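Local atomic coordinates of uncharacterized protein YqbN (Bacillus subtilis, PDB entry 3KLU), a protein that is of unknown function but probably acts as a phage tail assembly chaperone of the XkdN-like family. Residues A[83-88]-A[129-134]; A[93-98]-A[115-120]; A[104-107]-A[111-114]. All blocks are in the same frame, centred on the assembly; numbering follows the deposited sequence.

Contact 1. Residues A[83-88]-A[129-134]; sequences ARIAVE and KAIEIN
Ile-85, Ala-86 and Ala-130 make up most of this contact, with Asn-134 closing it at the C-terminal end of the second helix. The two helices come very close: the CA atoms of Ala-86 and Ala-130 are 5.0 Å apart. The methyl of Ala-130 points toward the other helix. Ala-130 CB sits 3.5 Å from Ala-86 CA, so it rests on main chain as much as on side chain. The two methyls also touch, Ala-86 CB to Ala-130 CB being 3.6 Å. Trp-126 and Leu-127, earlier on the same helix as Ala-130, also touch Ala-86.

Next to Ala-86 in the chain, Ile-85 reaches across with its CG2 branch. That methyl lies anti to its own backbone N, while CG1 takes the place beside the N (chi1 -64°). Ile-85 CG2 meets Asn-134 ND2 at 3.5 Å, a packing contact and not a hydrogen bond. More loosely, Ile-85 CG2 brushes Ile-131 CD1 at 4.5 Å.

Asn-134, the first residue to leave the helix, has three hydrogen-bond partners for its side chain. Asn-134 ND2 bonds to Ala-130 O at 2.9 Å, a bent bond with an N-H...O angle of 133° and with the donor above the carbonyl plane. The same ND2 also binds Thr-89 OG1, and OD1 accepts from the backbone N of Ile-49, so the amide's rotation is fixed by partners at both of its ends. Thr-89 OG1 is also bonded to Ile-85 O, which ties the amide back to the first helix.

What results is a close helix-helix packing through small residues, with alanines where 83-88 and 129-134 come closest, in a domain of the family of phage tail assembly chaperones.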
ATOM      1  N   ALA A  83       7.471   2.432   3.681  1.00 28.61           N
ATOM      2  CA  ALA A  83       7.534   1.849   2.359  1.00 26.14           C
ATOM      3  C   ALA A  83       6.878   0.475   2.413  1.00 24.54           C
ATOM      4  O   ALA A  83       6.079   0.119   1.533  1.00 24.34           O
ATOM      5  CB  ALA A  83       9.002   1.746   1.885  1.00 27.09           C
ATOM      6  N   ARG A  84       7.216  -0.301   3.439  1.00 24.38           N
ATOM      7  CA  ARG A  84       6.642  -1.624   3.562  1.00 22.96           C
ATOM      8  C   ARG A  84       5.126  -1.482   3.695  1.00 21.56           C
ATOM      9  O   ARG A  84       4.385  -2.261   3.125  1.00 22.26           O
ATOM     10  CB  ARG A  84       7.194  -2.350   4.791  1.00 24.48           C
ATOM     11  CG  ARG A  84       8.680  -2.230   5.029  1.00 30.17           C
ATOM     12  CD  ARG A  84       9.488  -3.345   4.411  1.00 32.69           C
ATOM     13  NE  ARG A  84       8.884  -4.666   4.592  1.00 37.65           N
ATOM     14  CZ  ARG A  84       8.838  -5.345   5.731  1.00 40.22           C
ATOM     15  NH1 ARG A  84       9.363  -4.844   6.845  1.00 41.20           N
ATOM     16  NH2 ARG A  84       8.278  -6.553   5.749  1.00 41.30           N
ATOM     17  N   ILE A  85       4.650  -0.482   4.433  1.00 22.04           N
ATOM     18  CA  ILE A  85       3.200  -0.298   4.590  1.00 20.46           C
ATOM     19  C   ILE A  85       2.540  -0.076   3.216  1.00 19.97           C
ATOM     20  O   ILE A  85       1.471  -0.684   2.889  1.00 17.91           O
ATOM     21  CB  ILE A  85       2.869   0.931   5.488  1.00 19.12           C
ATOM     22  CG1 ILE A  85       3.381   0.717   6.914  1.00 19.12           C
ATOM     23  CG2 ILE A  85       1.369   1.168   5.487  1.00 19.12           C
ATOM     24  CD1 ILE A  85       3.125   1.906   7.876  1.00 34.45           C
ATOM     25  N   ALA A  86       3.174   0.802   2.427  1.00 19.10           N
ATOM     26  CA  ALA A  86       2.698   1.144   1.088  1.00 17.99           C
ATOM     27  C   ALA A  86       2.657  -0.093   0.190  1.00 17.42           C
ATOM     28  O   ALA A  86       1.649  -0.341  -0.499  1.00 17.18           O
ATOM     29  CB  ALA A  86       3.612   2.235   0.454  1.00 18.09           C
ATOM     30  N   VAL A  87       3.748  -0.865   0.191  1.00 13.44           N
ATOM     31  CA  VAL A  87       3.782  -2.077  -0.612  1.00 12.56           C
ATOM     32  C   VAL A  87       2.557  -2.947  -0.287  1.00 14.83           C
ATOM     33  O   VAL A  87       1.849  -3.362  -1.179  1.00 16.12           O
ATOM     34  CB  VAL A  87       5.101  -2.872  -0.354  1.00 12.98           C
ATOM     35  CG1 VAL A  87       4.973  -4.354  -0.858  1.00 11.55           C
ATOM     36  CG2 VAL A  87       6.251  -2.201  -1.121  1.00 11.54           C
ATOM     37  N   GLU A  88       2.294  -3.180   1.000  1.00 15.81           N
ATOM     38  CA  GLU A  88       1.168  -4.030   1.412  1.00 16.14           C
ATOM     39  C   GLU A  88      -0.243  -3.371   1.281  1.00 14.66           C
ATOM     40  O   GLU A  88      -1.268  -4.039   1.089  1.00 10.25           O
ATOM     41  CB  GLU A  88       1.453  -4.543   2.822  1.00 16.19           C
ATOM     42  CG  GLU A  88       2.620  -5.528   2.810  1.00 21.37           C
ATOM     43  CD  GLU A  88       3.006  -6.040   4.203  1.00 25.66           C
ATOM     44  OE1 GLU A  88       2.154  -6.032   5.126  1.00 34.94           O
ATOM     45  OE2 GLU A  88       4.167  -6.471   4.380  1.00 29.13           O
ATOM     46  N   LYS A 129      -0.213   8.467  -0.462  1.00 23.78           N
ATOM     47  CA  LYS A 129      -1.572   7.965  -0.632  1.00 23.32           C
ATOM     48  C   LYS A 129      -1.794   6.744   0.273  1.00 22.34           C
ATOM     49  O   LYS A 129      -2.848   6.587   0.878  1.00 23.54           O
ATOM     50  CB  LYS A 129      -1.850   7.551  -2.077  1.00 23.32           C
ATOM     51  CG  LYS A 129      -3.328   7.106  -2.298  1.00 24.77           C
ATOM     52  CD  LYS A 129      -4.246   8.345  -2.471  1.00 30.84           C
ATOM     53  CE  LYS A 129      -5.606   8.131  -1.827  1.00 33.92           C
ATOM     54  NZ  LYS A 129      -6.540   9.268  -2.130  1.00 39.02           N
ATOM     55  N   ALA A 130      -0.792   5.876   0.332  1.00 26.85           N
ATOM     56  CA  ALA A 130      -0.859   4.658   1.137  1.00 25.93           C
ATOM     57  C   ALA A 130      -1.052   4.993   2.609  1.00 27.84           C
ATOM     58  O   ALA A 130      -1.888   4.406   3.291  1.00 29.31           O
ATOM     59  CB  ALA A 130       0.421   3.849   0.949  1.00 24.93           C
ATOM     60  N   ILE A 131      -0.258   5.936   3.094  1.00 22.57           N
ATOM     61  CA  ILE A 131      -0.329   6.355   4.485  1.00 25.07           C
ATOM     62  C   ILE A 131      -1.725   6.907   4.760  1.00 26.25           C
ATOM     63  O   ILE A 131      -2.319   6.661   5.805  1.00 26.25           O
ATOM     64  CB  ILE A 131       0.721   7.438   4.769  1.00 26.81           C
ATOM     65  CG1 ILE A 131       2.106   6.862   4.506  1.00 30.82           C
ATOM     66  CG2 ILE A 131       0.607   7.941   6.182  1.00 27.65           C
ATOM     67  CD1 ILE A 131       2.323   5.532   5.175  1.00 32.57           C
ATOM     68  N   GLU A 132      -2.243   7.637   3.784  1.00 31.57           N
ATOM     69  CA  GLU A 132      -3.551   8.239   3.879  1.00 32.56           C
ATOM     70  C   GLU A 132      -4.626   7.169   3.834  1.00 29.06           C
ATOM     71  O   GLU A 132      -5.575   7.227   4.598  1.00 30.13           O
ATOM     72  CB  GLU A 132      -3.742   9.222   2.723  1.00 35.18           C
ATOM     73  CG  GLU A 132      -5.168   9.774   2.586  1.00 46.09           C
ATOM     74  CD  GLU A 132      -5.389  10.503   1.266  1.00 55.15           C
ATOM     75  OE1 GLU A 132      -4.479  11.248   0.833  1.00 56.90           O
ATOM     76  OE2 GLU A 132      -6.472  10.330   0.670  1.00 59.35           O
ATOM     77  N   ILE A 133      -4.493   6.212   2.918  1.00 25.52           N
ATOM     78  CA  ILE A 133      -5.452   5.124   2.805  1.00 23.15           C
ATOM     79  C   ILE A 133      -5.579   4.320   4.138  1.00 24.07           C
ATOM     80  O   ILE A 133      -6.605   3.672   4.390  1.00 24.15           O
ATOM     81  CB  ILE A 133      -5.025   4.155   1.682  1.00 22.93           C
ATOM     82  CG1 ILE A 133      -5.332   4.768   0.309  1.00 24.00           C
ATOM     83  CG2 ILE A 133      -5.750   2.807   1.830  1.00 22.20           C
ATOM     84  CD1 ILE A 133      -6.779   4.796  -0.051  1.00 37.04           C
ATOM     85  N   ASN A 134      -4.548   4.358   4.986  1.00 22.48           N
ATOM     86  CA  ASN A 134      -4.595   3.631   6.234  1.00 22.21           C
ATOM     87  C   ASN A 134      -5.078   4.532   7.370  1.00 24.45           C
ATOM     88  O   ASN A 134      -4.780   4.279   8.537  1.00 25.86           O
ATOM     89  CB  ASN A 134      -3.204   3.069   6.545  1.00 19.03           C
ATOM     90  CG  ASN A 134      -2.895   1.844   5.746  1.00 16.40           C
ATOM     91  OD1 ASN A 134      -3.472   0.794   5.968  1.00 12.85           O
ATOM     92  ND2 ASN A 134      -2.003   1.971   4.785  1.00 11.61           N
TER

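Contact 2. Residues A[93-98]-A[115-120]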
ATOM      1  N   PRO A  93      -0.468  -2.334  -8.470  1.00 15.80           N
ATOM      2  CA  PRO A  93       0.309  -3.570  -8.588  1.00 16.63           C
ATOM      3  C   PRO A  93       0.896  -3.990  -7.244  1.00 16.24           C
ATOM      4  O   PRO A  93       1.234  -3.143  -6.443  1.00 16.38           O
ATOM      5  CB  PRO A  93       1.392  -3.165  -9.589  1.00 14.19           C
ATOM      6  CG  PRO A  93       1.769  -1.789  -9.073  1.00 16.76           C
ATOM      7  CD  PRO A  93       0.398  -1.150  -8.700  1.00 15.53           C
ATOM      8  N   THR A  94       1.001  -5.289  -6.969  1.00 19.78           N
ATOM      9  CA  THR A  94       1.615  -5.675  -5.714  1.00 21.03           C
ATOM     10  C   THR A  94       3.074  -5.939  -6.041  1.00 19.60           C
ATOM     11  O   THR A  94       3.409  -6.851  -6.799  1.00 18.57           O
ATOM     12  CB  THR A  94       0.988  -6.934  -5.076  1.00 22.56           C
ATOM     13  OG1 THR A  94       1.846  -7.438  -4.028  1.00 34.34           O
ATOM     14  CG2 THR A  94       0.781  -7.967  -6.090  1.00 22.38           C
ATOM     15  N   PHE A  95       3.939  -5.124  -5.447  1.00 13.98           N
ATOM     16  CA  PHE A  95       5.382  -5.200  -5.689  1.00 14.02           C
ATOM     17  C   PHE A  95       6.102  -6.440  -5.208  1.00 14.63           C
ATOM     18  O   PHE A  95       7.309  -6.618  -5.454  1.00 16.71           O
ATOM     19  CB  PHE A  95       6.043  -3.934  -5.148  1.00  9.69           C
ATOM     20  CG  PHE A  95       5.565  -2.707  -5.838  1.00  9.77           C
ATOM     21  CD1 PHE A  95       5.584  -2.647  -7.235  1.00  9.45           C
ATOM     22  CD2 PHE A  95       5.120  -1.610  -5.118  1.00 13.23           C
ATOM     23  CE1 PHE A  95       5.169  -1.498  -7.926  1.00 12.36           C
ATOM     24  CE2 PHE A  95       4.691  -0.431  -5.783  1.00 13.43           C
ATOM     25  CZ  PHE A  95       4.718  -0.377  -7.189  1.00 11.44           C
ATOM     26  N   LYS A  96       5.345  -7.309  -4.550  1.00 14.76           N
ATOM     27  CA  LYS A  96       5.889  -8.559  -4.065  1.00 15.73           C
ATOM     28  C   LYS A  96       5.738  -9.616  -5.145  1.00 16.85           C
ATOM     29  O   LYS A  96       6.329 -10.675  -5.047  1.00 18.05           O
ATOM     30  CB  LYS A  96       5.127  -9.018  -2.828  1.00 16.09           C
ATOM     31  CG  LYS A  96       5.300  -8.119  -1.662  1.00 18.65           C
ATOM     32  CD  LYS A  96       4.757  -8.783  -0.459  1.00 23.79           C
ATOM     33  CE  LYS A  96       4.897  -7.870   0.739  1.00 28.30           C
ATOM     34  NZ  LYS A  96       4.535  -8.606   1.973  1.00 33.83           N
ATOM     35  N   ALA A  97       4.953  -9.323  -6.169  1.00 17.18           N
ATOM     36  CA  ALA A  97       4.719 -10.289  -7.241  1.00 17.39           C
ATOM     37  C   ALA A  97       6.020 -10.779  -7.809  1.00 18.97           C
ATOM     38  O   ALA A  97       6.921  -9.985  -8.117  1.00 15.22           O
ATOM     39  CB  ALA A  97       3.887  -9.675  -8.354  1.00 17.28           C
ATOM     40  N   LYS A  98       6.111 -12.094  -7.949  1.00 27.37           N
ATOM     41  CA  LYS A  98       7.293 -12.720  -8.510  1.00 29.56           C
ATOM     42  C   LYS A  98       7.614 -12.126  -9.864  1.00 30.19           C
ATOM     43  O   LYS A  98       8.773 -11.900 -10.185  1.00 29.91           O
ATOM     44  CB  LYS A  98       7.081 -14.222  -8.701  1.00 32.65           C
ATOM     45  CG  LYS A  98       8.317 -14.918  -9.241  1.00 35.69           C
ATOM     46  CD  LYS A  98       9.519 -14.546  -8.388  1.00 40.21           C
ATOM     47  CE  LYS A  98      10.725 -15.452  -8.614  1.00 43.95           C
ATOM     48  NZ  LYS A  98      11.927 -14.945  -7.862  1.00 46.35           N
ATOM     49  N   ARG A 115      11.914   1.175  -8.549  1.00 16.17           N
ATOM     50  CA  ARG A 115      12.201   1.036  -9.965  1.00 16.54           C
ATOM     51  C   ARG A 115      10.930   1.213 -10.804  1.00 16.85           C
ATOM     52  O   ARG A 115      10.997   1.757 -11.898  1.00 18.64           O
ATOM     53  CB  ARG A 115      12.889  -0.310 -10.211  1.00 16.83           C
ATOM     54  CG  ARG A 115      14.178  -0.383  -9.391  1.00 18.24           C
ATOM     55  CD  ARG A 115      14.973  -1.651  -9.585  1.00 16.23           C
ATOM     56  NE  ARG A 115      16.175  -1.596  -8.747  1.00 23.20           N
ATOM     57  CZ  ARG A 115      17.075  -2.583  -8.640  1.00 21.60           C
ATOM     58  NH1 ARG A 115      16.916  -3.716  -9.307  1.00 18.64           N
ATOM     59  NH2 ARG A 115      18.160  -2.424  -7.886  1.00 21.48           N
ATOM     60  N   VAL A 116       9.761   0.813 -10.298  1.00 18.69           N
ATOM     61  CA  VAL A 116       8.522   0.999 -11.071  1.00 17.44           C
ATOM     62  C   VAL A 116       8.096   2.475 -11.055  1.00 18.16           C
ATOM     63  O   VAL A 116       7.811   3.048 -12.092  1.00 19.07           O
ATOM     64  CB  VAL A 116       7.313   0.178 -10.514  1.00 18.06           C
ATOM     65  CG1 VAL A 116       6.028   0.544 -11.308  1.00 16.80           C
ATOM     66  CG2 VAL A 116       7.578  -1.345 -10.607  1.00 18.12           C
ATOM     67  N   LEU A 117       8.025   3.081  -9.871  1.00 17.82           N
ATOM     68  CA  LEU A 117       7.643   4.498  -9.760  1.00 15.55           C
ATOM     69  C   LEU A 117       8.972   5.290  -9.869  1.00 17.64           C
ATOM     70  O   LEU A 117       9.413   5.954  -8.919  1.00 16.47           O
ATOM     71  CB  LEU A 117       6.965   4.729  -8.393  1.00 16.65           C
ATOM     72  CG  LEU A 117       5.673   3.896  -8.215  1.00 10.79           C
ATOM     73  CD1 LEU A 117       5.281   3.793  -6.753  1.00 16.10           C
ATOM     74  CD2 LEU A 117       4.556   4.518  -8.995  1.00 19.08           C
ATOM     75  N   SER A 118       9.609   5.200 -11.032  1.00 17.24           N
ATOM     76  CA  SER A 118      10.919   5.837 -11.221  1.00 19.51           C
ATOM     77  C   SER A 118      10.995   7.359 -11.334  1.00 19.34           C
ATOM     78  O   SER A 118      12.073   7.917 -11.506  1.00 24.03           O
ATOM     79  CB  SER A 118      11.626   5.190 -12.405  1.00 20.62           C
ATOM     80  OG  SER A 118      10.780   5.181 -13.533  1.00 23.88           O
ATOM     81  N   VAL A 119       9.849   8.030 -11.256  1.00 20.09           N
ATOM     82  CA  VAL A 119       9.813   9.475 -11.262  1.00 19.55           C
ATOM     83  C   VAL A 119       9.581   9.863  -9.800  1.00 22.54           C
ATOM     84  O   VAL A 119       8.586   9.452  -9.189  1.00 21.25           O
ATOM     85  CB  VAL A 119       8.709   9.978 -12.145  1.00 20.63           C
ATOM     86  CG1 VAL A 119       8.538  11.470 -11.964  1.00 15.01           C
ATOM     87  CG2 VAL A 119       9.072   9.661 -13.600  1.00 14.89           C
ATOM     88  N   GLY A 120      10.529  10.624  -9.243  1.00 24.13           N
ATOM     89  CA  GLY A 120      10.477  11.022  -7.858  1.00 26.46           C
ATOM     90  C   GLY A 120       9.099  11.289  -7.300  1.00 27.82           C
ATOM     91  O   GLY A 120       8.639  10.603  -6.365  1.00 28.78           O
TER
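The backbones of Phe-95 and Val-116 stand well apart, their CA atoms 8.8 Å from each other, and it is the Phe-95 side chain that spans the gap. The ring brings its CE1 atom against the isopropyl group of Val-116, with Phe-95 CE1 to Val-116 CG2 at 3.6 Å and CE1 to Val-116 CB at 3.8 Å. The two side chains meet at a slant. In Val-116, CG1 is anti to the backbone N (chi1 175°), which puts CG2 beside the N and anti to the carbonyl carbon; this branch is presented to the ring, while CG1 also lies near CE1. Further along, Phe-95 CZ reaches Leu-117 CD1 at 4.2 Å.

Phe-95 is offered from a type I beta turn, Thr-94 to Ala-97, closed by Ala-97 N to Thr-94 O at 3.0 Å; the turn leads from strand 90-92 to the N-cap of helix 98-103. On the other side, Leu-117 is the centre of an inverse gamma turn that ends helix 109-116, with a weak bond from Ser-118 N to Val-116 O. The carbonyl oxygen of Pro-93, a residue preceded by a cis peptide, lies over the centre of one face of the Phe-95 ring. Trp-126 of helix 120-133 packs edge-to-face with the same ring, and Phe-44 of the sheet touches both Phe-95 and Leu-117.

Contact 3. Residues A[104-107]-A[111-114]; sequences YKTE and EVAK
Thr-106 meets the start of the next helix through both branches of its side chain, and Glu-111 and Val-112 receive it. The hydroxyl branch touches the aliphatic part of Glu-111, with Thr-106 OG1 to Glu-111 CB at 3.6 Å. The methyl lies across the same chain, Thr-106 CG2 to Glu-111 CG being 3.8 Å. The two side chains cross at about a right angle, and each methylene of the glutamate has both threonine branches near it.

The torsions explain this. In Thr-106, OG1 swings to the side away from the backbone N (chi1 175°), which leaves CG2 wedged between the N and the carbonyl carbon. In this position OG1 also hydrogen-bonds to the backbone N of Asp-108, closing an ST turn just ahead of helix 109-116 and fixing the rotation of the side chain. Glu-111 starts out extended, then bends at chi2 (48°), and this kink carries its carboxylate away from the threonine. OE2 is then held in a salt bridge by Arg-115 NE, one helical turn further on. The same guanidinium, through NH1, bonds to Tyr-104 O and so reaches back to the loop.

Val-112 supplies the apolar partner. Val-112 CG2, placed beside the backbone N, lies 3.9 Å from Thr-106 O and 4.1 Å from Thr-106 CG2. Leu-100, Arg-101 and Phe-95 pack on this valine too, leaving it buried among helix 98-103, the Phe-95 loop and the threonine.

Just before the threonine, Lys-105 has a positive phi (53°) and completes a Schellman motif that ends helix 98-103. Here the Schellman motif and the ST turn together join helix 98-103 to helix 109-116 over a short connection, folding the link against the first turns of the second helix.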
ATOM      1  N   TYR A 104      12.331  -6.661 -12.680  1.00 27.19           N
ATOM      2  CA  TYR A 104      13.122  -5.531 -12.255  1.00 26.56           C
ATOM      3  C   TYR A 104      14.385  -5.968 -11.561  1.00 28.97           C
ATOM      4  O   TYR A 104      15.158  -5.146 -11.075  1.00 30.11           O
ATOM      5  CB  TYR A 104      12.274  -4.628 -11.371  1.00 24.97           C
ATOM      6  CG  TYR A 104      11.344  -3.775 -12.198  1.00 25.11           C
ATOM      7  CD1 TYR A 104      11.753  -2.527 -12.676  1.00 18.62           C
ATOM      8  CD2 TYR A 104      10.072  -4.229 -12.532  1.00 23.24           C
ATOM      9  CE1 TYR A 104      10.925  -1.754 -13.450  1.00 21.24           C
ATOM     10  CE2 TYR A 104       9.227  -3.467 -13.311  1.00 23.84           C
ATOM     11  CZ  TYR A 104       9.658  -2.224 -13.771  1.00 22.21           C
ATOM     12  OH  TYR A 104       8.815  -1.470 -14.567  1.00 21.97           O
ATOM     13  N   LYS A 105      14.581  -7.276 -11.517  1.00 33.52           N
ATOM     14  CA  LYS A 105      15.757  -7.867 -10.914  1.00 36.87           C
ATOM     15  C   LYS A 105      16.118  -7.463  -9.480  1.00 36.73           C
ATOM     16  O   LYS A 105      17.214  -6.981  -9.204  1.00 37.43           O
ATOM     17  CB  LYS A 105      16.945  -7.662 -11.854  1.00 38.77           C
ATOM     18  CG  LYS A 105      16.764  -8.413 -13.182  1.00 42.06           C
ATOM     19  CD  LYS A 105      17.145  -7.559 -14.382  1.00 44.34           C
ATOM     20  CE  LYS A 105      16.819  -8.278 -15.702  1.00 48.73           C
ATOM     21  NZ  LYS A 105      15.412  -8.833 -15.782  1.00 51.34           N
ATOM     22  N   THR A 106      15.166  -7.644  -8.573  1.00 26.77           N
ATOM     23  CA  THR A 106      15.403  -7.398  -7.152  1.00 26.84           C
ATOM     24  C   THR A 106      14.306  -8.094  -6.346  1.00 25.16           C
ATOM     25  O   THR A 106      13.135  -8.114  -6.736  1.00 23.47           O
ATOM     26  CB  THR A 106      15.488  -5.898  -6.809  1.00 25.37           C
ATOM     27  OG1 THR A 106      15.594  -5.749  -5.387  1.00 28.46           O
ATOM     28  CG2 THR A 106      14.275  -5.135  -7.343  1.00 24.76           C
ATOM     29  N   GLU A 107      14.708  -8.732  -5.253  1.00 17.89           N
ATOM     30  CA  GLU A 107      13.760  -9.444  -4.415  1.00 18.59           C
ATOM     31  C   GLU A 107      13.170  -8.518  -3.356  1.00 16.90           C
ATOM     32  O   GLU A 107      12.274  -8.911  -2.598  1.00 17.71           O
ATOM     33  CB  GLU A 107      14.444 -10.640  -3.769  1.00 20.65           C
ATOM     34  CG  GLU A 107      14.824 -11.696  -4.749  1.00 26.35           C
ATOM     35  CD  GLU A 107      13.629 -12.309  -5.431  1.00 28.38           C
ATOM     36  OE1 GLU A 107      12.713 -12.773  -4.732  1.00 32.54           O
ATOM     37  OE2 GLU A 107      13.602 -12.326  -6.675  1.00 27.12           O
ATOM     38  N   GLU A 111      12.254  -1.982  -3.375  1.00 16.83           N
ATOM     39  CA  GLU A 111      13.147  -1.579  -4.478  1.00 19.11           C
ATOM     40  C   GLU A 111      12.329  -1.744  -5.776  1.00 16.94           C
ATOM     41  O   GLU A 111      12.415  -0.926  -6.692  1.00 18.09           O
ATOM     42  CB  GLU A 111      14.403  -2.481  -4.481  1.00 21.35           C
ATOM     43  CG  GLU A 111      15.535  -2.092  -5.409  1.00 26.24           C
ATOM     44  CD  GLU A 111      15.913  -0.632  -5.337  1.00 35.44           C
ATOM     45  OE1 GLU A 111      15.947  -0.030  -4.232  1.00 36.34           O
ATOM     46  OE2 GLU A 111      16.200  -0.083  -6.423  1.00 43.10           O
ATOM     47  N   VAL A 112      11.510  -2.793  -5.831  1.00 19.04           N
ATOM     48  CA  VAL A 112      10.666  -2.978  -6.988  1.00 15.45           C
ATOM     49  C   VAL A 112       9.852  -1.690  -7.124  1.00 14.08           C
ATOM     50  O   VAL A 112       9.740  -1.130  -8.205  1.00 14.42           O
ATOM     51  CB  VAL A 112       9.639  -4.156  -6.829  1.00 15.97           C
ATOM     52  CG1 VAL A 112       8.825  -4.277  -8.155  1.00 16.44           C
ATOM     53  CG2 VAL A 112      10.323  -5.466  -6.514  1.00 14.69           C
ATOM     54  N   ALA A 113       9.282  -1.219  -6.023  1.00 15.45           N
ATOM     55  CA  ALA A 113       8.493   0.011  -6.088  1.00 14.08           C
ATOM     56  C   ALA A 113       9.315   1.196  -6.610  1.00 14.22           C
ATOM     57  O   ALA A 113       8.843   1.952  -7.469  1.00 14.28           O
ATOM     58  CB  ALA A 113       7.885   0.361  -4.684  1.00 13.80           C
ATOM     59  N   LYS A 114      10.541   1.349  -6.129  1.00 19.44           N
ATOM     60  CA  LYS A 114      11.360   2.481  -6.579  1.00 20.96           C
ATOM     61  C   LYS A 114      11.728   2.387  -8.052  1.00 20.91           C
ATOM     62  O   LYS A 114      11.836   3.391  -8.730  1.00 21.01           O
ATOM     63  CB  LYS A 114      12.618   2.612  -5.731  1.00 21.49           C
ATOM     64  CG  LYS A 114      12.332   3.113  -4.323  1.00 23.68           C
ATOM     65  CD  LYS A 114      13.597   2.956  -3.474  1.00 29.08           C
ATOM     66  CE  LYS A 114      13.361   3.360  -2.044  1.00 39.08           C
ATOM     67  NZ  LYS A 114      12.722   4.695  -2.016  1.00 43.79           N
TER

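In the fold
Coming from the N terminus, the chain passes through the three-stranded sheet's first two strands and helix 51-60 before reaching helix 78-89, where contact 1 opens. The last strand, 90-92, follows, and residues 93-98 open contact 2. Helix 98-103 then leads to 104-107, which folds back on 111-114 as contact 3, the shortest loop. Contact 2 closes at 115-120, tying the turn after strand 90-92 to the end of helix 109-116. Contact 1 closes last, at 129-134, joining helices 78-89 and 120-133. The three are nested and none cross. Contacts 2 and 3 share helix 109-116, and contacts 1 and 2 are joined by the Glu-88 to Lys-96 salt bridge.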